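Side-chain contacts in NAD-dependent protein deacylase 2 (Archaeoglobus fulgidus, PDB 4TWJ), which removes acetyl and longer acyl groups from protein lysines at the expense of NAD+, including the acetyl group of the chromatin protein Alba: residues A[176-179]-A[180-184]; A[63-66]-A[67-70]. All coordinates share one frame; numbering follows the deposited sequence.

Interaction 1: residues A[176-179]-A[180-184]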
ATOM      1  N   GLU A 176      -3.226 -11.134  -9.471  1.00 13.82           N
ATOM      2  CA  GLU A 176      -3.877  -9.978 -10.086  1.00 14.12           C
ATOM      3  C   GLU A 176      -2.904  -8.809 -10.198  1.00 13.16           C
ATOM      4  O   GLU A 176      -2.886  -8.111 -11.208  1.00 12.79           O
ATOM      5  CB  GLU A 176      -5.124  -9.553  -9.300  1.00 15.33           C
ATOM      6  CG  GLU A 176      -6.285 -10.531  -9.408  1.00 16.75           C
ATOM      7  CD  GLU A 176      -6.819 -10.676 -10.823  1.00 18.00           C
ATOM      8  OE1 GLU A 176      -7.157 -11.816 -11.214  1.00 20.31           O
ATOM      9  OE2 GLU A 176      -6.901  -9.662 -11.545  1.00 19.54           O
ATOM     10  N   ALA A 177      -2.099  -8.605  -9.159  1.00 12.48           N
ATOM     11  CA  ALA A 177      -1.127  -7.512  -9.142  1.00 11.94           C
ATOM     12  C   ALA A 177      -0.051  -7.718 -10.207  1.00 11.85           C
ATOM     13  O   ALA A 177       0.348  -6.766 -10.880  1.00 11.54           O
ATOM     14  CB  ALA A 177      -0.498  -7.378  -7.764  1.00 11.93           C
ATOM     15  N   ILE A 178       0.419  -8.954 -10.346  1.00 11.84           N
ATOM     16  CA  ILE A 178       1.374  -9.300 -11.408  1.00 11.95           C
ATOM     17  C   ILE A 178       0.773  -9.031 -12.790  1.00 12.23           C
ATOM     18  O   ILE A 178       1.427  -8.448 -13.659  1.00 12.25           O
ATOM     19  CB  ILE A 178       1.822 -10.774 -11.307  1.00 12.06           C
ATOM     20  CG1 ILE A 178       2.719 -10.961 -10.081  1.00 12.19           C
ATOM     21  CG2 ILE A 178       2.564 -11.213 -12.569  1.00 12.08           C
ATOM     22  CD1 ILE A 178       2.912 -12.405  -9.671  1.00 12.38           C
ATOM     23  N   GLU A 179      -0.473  -9.451 -12.987  1.00 12.61           N
ATOM     24  CA  GLU A 179      -1.162  -9.215 -14.256  1.00 12.93           C
ATOM     25  C   GLU A 179      -1.331  -7.729 -14.564  1.00 12.74           C
ATOM     26  O   GLU A 179      -1.181  -7.309 -15.716  1.00 13.03           O
ATOM     27  CB  GLU A 179      -2.514  -9.926 -14.268  1.00 13.45           C
ATOM     28  CG  GLU A 179      -2.382 -11.435 -14.327  1.00 13.86           C
ATOM     29  CD  GLU A 179      -1.672 -11.887 -15.583  1.00 14.55           C
ATOM     30  OE1 GLU A 179      -2.171 -11.564 -16.678  1.00 15.29           O
ATOM     31  OE2 GLU A 179      -0.618 -12.544 -15.474  1.00 16.07           O
ATOM     32  N   GLU A 180      -1.632  -6.935 -13.538  1.00 12.61           N
ATOM     33  CA  GLU A 180      -1.690  -5.483 -13.697  1.00 12.64           C
ATOM     34  C   GLU A 180      -0.334  -4.921 -14.123  1.00 12.41           C
ATOM     35  O   GLU A 180      -0.257  -4.136 -15.068  1.00 12.09           O
ATOM     36  CB  GLU A 180      -2.163  -4.811 -12.404  1.00 13.03           C
ATOM     37  CG  GLU A 180      -3.651  -4.981 -12.136  1.00 13.44           C
ATOM     38  CD  GLU A 180      -4.516  -4.357 -13.215  1.00 13.93           C
ATOM     39  OE1 GLU A 180      -4.208  -3.238 -13.665  1.00 13.85           O
ATOM     40  OE2 GLU A 180      -5.505  -4.996 -13.623  1.00 15.19           O
ATOM     41  N   ALA A 181       0.732  -5.338 -13.443  1.00 12.16           N
ATOM     42  CA  ALA A 181       2.080  -4.871 -13.776  1.00 12.20           C
ATOM     43  C   ALA A 181       2.485  -5.262 -15.199  1.00 12.50           C
ATOM     44  O   ALA A 181       3.082  -4.461 -15.914  1.00 12.14           O
ATOM     45  CB  ALA A 181       3.092  -5.406 -12.776  1.00 12.20           C
ATOM     46  N   LYS A 182       2.140  -6.481 -15.604  1.00 13.00           N
ATOM     47  CA  LYS A 182       2.507  -6.996 -16.930  1.00 13.95           C
ATOM     48  C   LYS A 182       1.784  -6.313 -18.081  1.00 14.03           C
ATOM     49  O   LYS A 182       2.280  -6.330 -19.209  1.00 14.55           O
ATOM     50  CB  LYS A 182       2.237  -8.503 -17.015  1.00 14.83           C
ATOM     51  CG  LYS A 182       3.226  -9.336 -16.227  1.00 15.94           C
ATOM     52  CD  LYS A 182       2.800 -10.788 -16.120  1.00 17.20           C
ATOM     53  CE  LYS A 182       3.085 -11.577 -17.379  1.00 18.46           C
ATOM     54  NZ  LYS A 182       3.494 -12.967 -17.017  1.00 19.31           N
ATOM     55  N   HIS A 183       0.620  -5.726 -17.813  1.00 13.78           N
ATOM     56  CA  HIS A 183      -0.229  -5.214 -18.882  1.00 13.79           C
ATOM     57  C   HIS A 183      -0.662  -3.765 -18.693  1.00 13.84           C
ATOM     58  O   HIS A 183      -1.702  -3.348 -19.193  1.00 14.63           O
ATOM     59  CB  HIS A 183      -1.417  -6.158 -19.072  1.00 13.93           C
ATOM     60  CG  HIS A 183      -0.992  -7.543 -19.434  1.00 13.85           C
ATOM     61  ND1 HIS A 183      -1.076  -8.603 -18.560  1.00 14.18           N
ATOM     62  CD2 HIS A 183      -0.392  -8.023 -20.549  1.00 13.75           C
ATOM     63  CE1 HIS A 183      -0.581  -9.682 -19.137  1.00 13.89           C
ATOM     64  NE2 HIS A 183      -0.154  -9.357 -20.340  1.00 14.35           N
ATOM     65  N   CYS A 184       0.166  -2.994 -17.996  1.00 13.60           N
ATOM     66  CA  CYS A 184      -0.052  -1.563 -17.855  1.00 13.36           C
ATOM     67  C   CYS A 184       0.927  -0.844 -18.773  1.00 13.35           C
ATOM     68  O   CYS A 184       1.968  -1.397 -19.132  1.00 13.56           O
ATOM     69  CB  CYS A 184       0.160  -1.122 -16.399  1.00 13.31           C
ATOM     70  SG  CYS A 184       1.861  -1.203 -15.797  1.00 13.25           S
TER
HETATM   71  O   HOH W   1       1.460 -14.255 -14.756  1.00 33.05           O

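Interaction 2: residues A[63-66]-A[67-70]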
ATOM      1  N   PHE A  63       3.379  -7.566  19.190  1.00 13.57           N
ATOM      2  CA  PHE A  63       2.811  -7.098  17.932  1.00 13.43           C
ATOM      3  C   PHE A  63       1.698  -6.080  18.178  1.00 13.12           C
ATOM      4  O   PHE A  63       1.642  -5.036  17.530  1.00 13.03           O
ATOM      5  CB  PHE A  63       2.261  -8.267  17.106  1.00 13.71           C
ATOM      6  CG  PHE A  63       1.393  -7.834  15.963  1.00 14.03           C
ATOM      7  CD1 PHE A  63       1.956  -7.428  14.762  1.00 14.33           C
ATOM      8  CD2 PHE A  63       0.010  -7.806  16.095  1.00 14.37           C
ATOM      9  CE1 PHE A  63       1.161  -7.014  13.713  1.00 14.42           C
ATOM     10  CE2 PHE A  63      -0.791  -7.388  15.049  1.00 14.66           C
ATOM     11  CZ  PHE A  63      -0.216  -6.993  13.855  1.00 14.71           C
ATOM     12  N   TRP A  64       0.806  -6.392  19.111  1.00 12.95           N
ATOM     13  CA  TRP A  64      -0.324  -5.508  19.377  1.00 12.94           C
ATOM     14  C   TRP A  64       0.093  -4.191  20.047  1.00 13.48           C
ATOM     15  O   TRP A  64      -0.441  -3.135  19.711  1.00 13.70           O
ATOM     16  CB  TRP A  64      -1.398  -6.241  20.184  1.00 12.60           C
ATOM     17  CG  TRP A  64      -2.195  -7.180  19.327  1.00 12.20           C
ATOM     18  CD1 TRP A  64      -2.271  -8.540  19.430  1.00 12.02           C
ATOM     19  CD2 TRP A  64      -3.010  -6.817  18.211  1.00 12.13           C
ATOM     20  NE1 TRP A  64      -3.103  -9.044  18.453  1.00 11.91           N
ATOM     21  CE2 TRP A  64      -3.568  -8.003  17.692  1.00 12.01           C
ATOM     22  CE3 TRP A  64      -3.334  -5.596  17.609  1.00 12.25           C
ATOM     23  CZ2 TRP A  64      -4.423  -8.006  16.592  1.00 12.16           C
ATOM     24  CZ3 TRP A  64      -4.187  -5.596  16.528  1.00 12.25           C
ATOM     25  CH2 TRP A  64      -4.725  -6.797  16.027  1.00 12.25           C
ATOM     26  N   GLU A  65       1.043  -4.250  20.974  1.00 14.35           N
ATOM     27  CA  GLU A  65       1.559  -3.030  21.607  1.00 15.03           C
ATOM     28  C   GLU A  65       2.288  -2.154  20.582  1.00 15.46           C
ATOM     29  O   GLU A  65       2.170  -0.933  20.605  1.00 15.29           O
ATOM     30  CB  GLU A  65       2.490  -3.371  22.778  1.00 15.70           C
ATOM     31  CG  GLU A  65       1.803  -4.074  23.945  1.00 16.20           C
ATOM     32  CD  GLU A  65       0.873  -3.176  24.742  1.00 16.99           C
ATOM     33  OE1 GLU A  65       0.025  -3.715  25.491  1.00 17.31           O
ATOM     34  OE2 GLU A  65       0.986  -1.938  24.633  1.00 18.05           O
ATOM     35  N   PHE A  66       3.026  -2.787  19.674  1.00 16.18           N
ATOM     36  CA  PHE A  66       3.674  -2.069  18.577  1.00 17.04           C
ATOM     37  C   PHE A  66       2.633  -1.394  17.682  1.00 17.03           C
ATOM     38  O   PHE A  66       2.792  -0.235  17.307  1.00 17.48           O
ATOM     39  CB  PHE A  66       4.550  -3.019  17.759  1.00 17.59           C
ATOM     40  CG  PHE A  66       5.118  -2.401  16.514  1.00 18.64           C
ATOM     41  CD1 PHE A  66       6.092  -1.413  16.596  1.00 19.47           C
ATOM     42  CD2 PHE A  66       4.681  -2.808  15.258  1.00 19.54           C
ATOM     43  CE1 PHE A  66       6.620  -0.842  15.448  1.00 20.10           C
ATOM     44  CE2 PHE A  66       5.207  -2.241  14.105  1.00 19.99           C
ATOM     45  CZ  PHE A  66       6.176  -1.255  14.202  1.00 20.01           C
ATOM     46  N   SER A  67       1.558  -2.115  17.369  1.00 17.12           N
ATOM     47  CA  SER A  67       0.486  -1.579  16.529  1.00 17.46           C
ATOM     48  C   SER A  67      -0.211  -0.384  17.180  1.00 17.92           C
ATOM     49  O   SER A  67      -0.625   0.551  16.489  1.00 18.03           O
ATOM     50  CB  SER A  67      -0.540  -2.671  16.202  1.00 17.52           C
ATOM     51  OG  SER A  67       0.047  -3.718  15.447  1.00 17.83           O
ATOM     52  N   MET A  68      -0.342  -0.417  18.505  1.00 18.33           N
ATOM     53  CA  MET A  68      -0.934   0.697  19.248  1.00 19.38           C
ATOM     54  C   MET A  68      -0.070   1.949  19.156  1.00 21.53           C
ATOM     55  O   MET A  68      -0.592   3.059  19.061  1.00 22.29           O
ATOM     56  CB  MET A  68      -1.124   0.326  20.718  1.00 18.84           C
ATOM     57  CG  MET A  68      -2.240  -0.672  20.952  1.00 18.43           C
ATOM     58  SD  MET A  68      -2.188  -1.367  22.607  1.00 18.03           S
ATOM     59  CE  MET A  68      -3.621  -2.440  22.527  1.00 17.97           C
ATOM     60  N   GLU A  69       1.247   1.763  19.194  1.00 23.64           N
ATOM     61  CA  GLU A  69       2.185   2.875  19.032  1.00 26.23           C
ATOM     62  C   GLU A  69       2.156   3.407  17.602  1.00 27.23           C
ATOM     63  O   GLU A  69       2.166   4.620  17.387  1.00 27.93           O
ATOM     64  CB  GLU A  69       3.609   2.441  19.390  1.00 27.41           C
ATOM     65  CG  GLU A  69       3.804   2.129  20.866  1.00 28.97           C
ATOM     66  CD  GLU A  69       5.196   1.618  21.196  1.00 30.77           C
ATOM     67  OE1 GLU A  69       5.624   1.785  22.358  1.00 32.84           O
ATOM     68  OE2 GLU A  69       5.866   1.045  20.305  1.00 32.59           O
ATOM     69  N   MET A  70       2.118   2.497  16.632  1.00 29.34           N
ATOM     70  CA  MET A  70       2.135   2.869  15.214  1.00 31.26           C
ATOM     71  C   MET A  70       0.880   3.618  14.769  1.00 32.49           C
ATOM     72  O   MET A  70       0.966   4.499  13.915  1.00 32.02           O
ATOM     73  CB  MET A  70       2.324   1.633  14.327  1.00 32.17           C
ATOM     74  CG  MET A  70       3.707   1.006  14.389  1.00 33.15           C
ATOM     75  SD  MET A  70       5.027   2.116  13.857  1.00 35.41           S
ATOM     76  CE  MET A  70       5.650   2.708  15.430  1.00 35.17           C
TER

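Interaction 1: residues A[176-179]-A[180-184]
Glu-179 O takes its main bond from the imidazole of His-183, at the C-terminal end of helix 171-182. His-183 ND1 donates to Glu-179 O over 3.1 Å, in the carbonyl plane and on a lone pair, though the oxygen sits 24° out of the ring plane. His-183 is the first residue to leave helical geometry; its backbone N reaches Glu-179 O only weakly, at 3.2 Å, and also donates to Glu-180 O, at 3.3 Å. With CG beside its own backbone N (chi1 -60°), the ring turns back along the helix. Just before it the helix ladder is regular: Glu-180 N, Ala-181 N and Lys-182 N donate to the carbonyls of Glu-176, Ala-177 and Ile-178.

Glu-179 OE2 and Lys-182 NZ stand 4.4 Å apart, too far for a salt bridge. A water spans them, donating to OE2 at 2.8 Å and accepting a weak bond from NZ. Farther down its chain, Lys-182 CD rests on Ile-178 CG2 at 3.6 Å. Glu-180 OE1 is hydrogen-bonded to His-17 NE2, just before strand 18-22. The use of ND1 as donor implies that its proton is on that nitrogen, where the nearby Glu-179 carboxylate would probably help to keep it.

Interaction 2: residues A[63-66]-A[67-70]
Phe-66 and Met-70 meet one turn apart in a Met-aromatic contact on helix 60-73, part of the smaller, zinc-bearing lobe of the sirtuin fold. Met-70 brings its CG over one face of the ring in a CH-pi approach, 3.6 Å from the ring centroid and 20° off the normal, while SD lies farther out and oblique, at 4.3 Å from the same centroid. Two conformations bring this about. Phe-66 has CG anti to its backbone N (chi1 173°), which sends the ring outward from the helix, where the Met-70 chain, reaching back, can meet its face; Met-70 folds at chi2 and again at chi3, carrying CE round to CE1 of the Phe-66 ring.

Phe-63 adopts the same kind of first torsion, and one face of its ring, toward the rim, carries Ser-67 OG, 3.7 Å from Phe-63 CZ. Phe-63 also packs on Trp-64, its CE2 over the centre of the indole. That indole is held in turn by its NE1, which bonds to Val-158 O on strand 158-162. Farther round the helix Met-68 is extended beyond CG, and its SD comes to 3.8 Å from Glu-65 OE2, the two chains crossing at a slant.

Phe-63, Phe-66, Ser-67 and Met-70 all pack on a modified side chain of the bound peptide, consistent with this face helping to house the myristoyl group. Ser-67 also touches Phe-142 of helix 139-143. Its hydroxyl turns back to the helix: OG and N both donate to Phe-63 O, each at 2.9 Å, from opposite faces of the carbonyl plane, OG standing 36° out of it.

From the N terminus, the chain makes strand 18-22 of the Rossmann-type sheet before it reaches interaction 2 on helix 60-73. It then passes through strands 94-99 and 114-116, the zinc-binding region with its antiparallel strands, and helix 171-182, where interaction 1 lies. Each contact is local, within a single helix, so neither closes a long loop; they follow in series, without nesting or crossing. The centres of interaction 1 and interaction 2 are about 33 Å apart, on opposite sides of the chain's centre. Residues 63-70 join the peptide to helix 139-143 and strand 158-162, whereas residues 176-184 sit against strands 18-22 and 114-116 and helix 201-208.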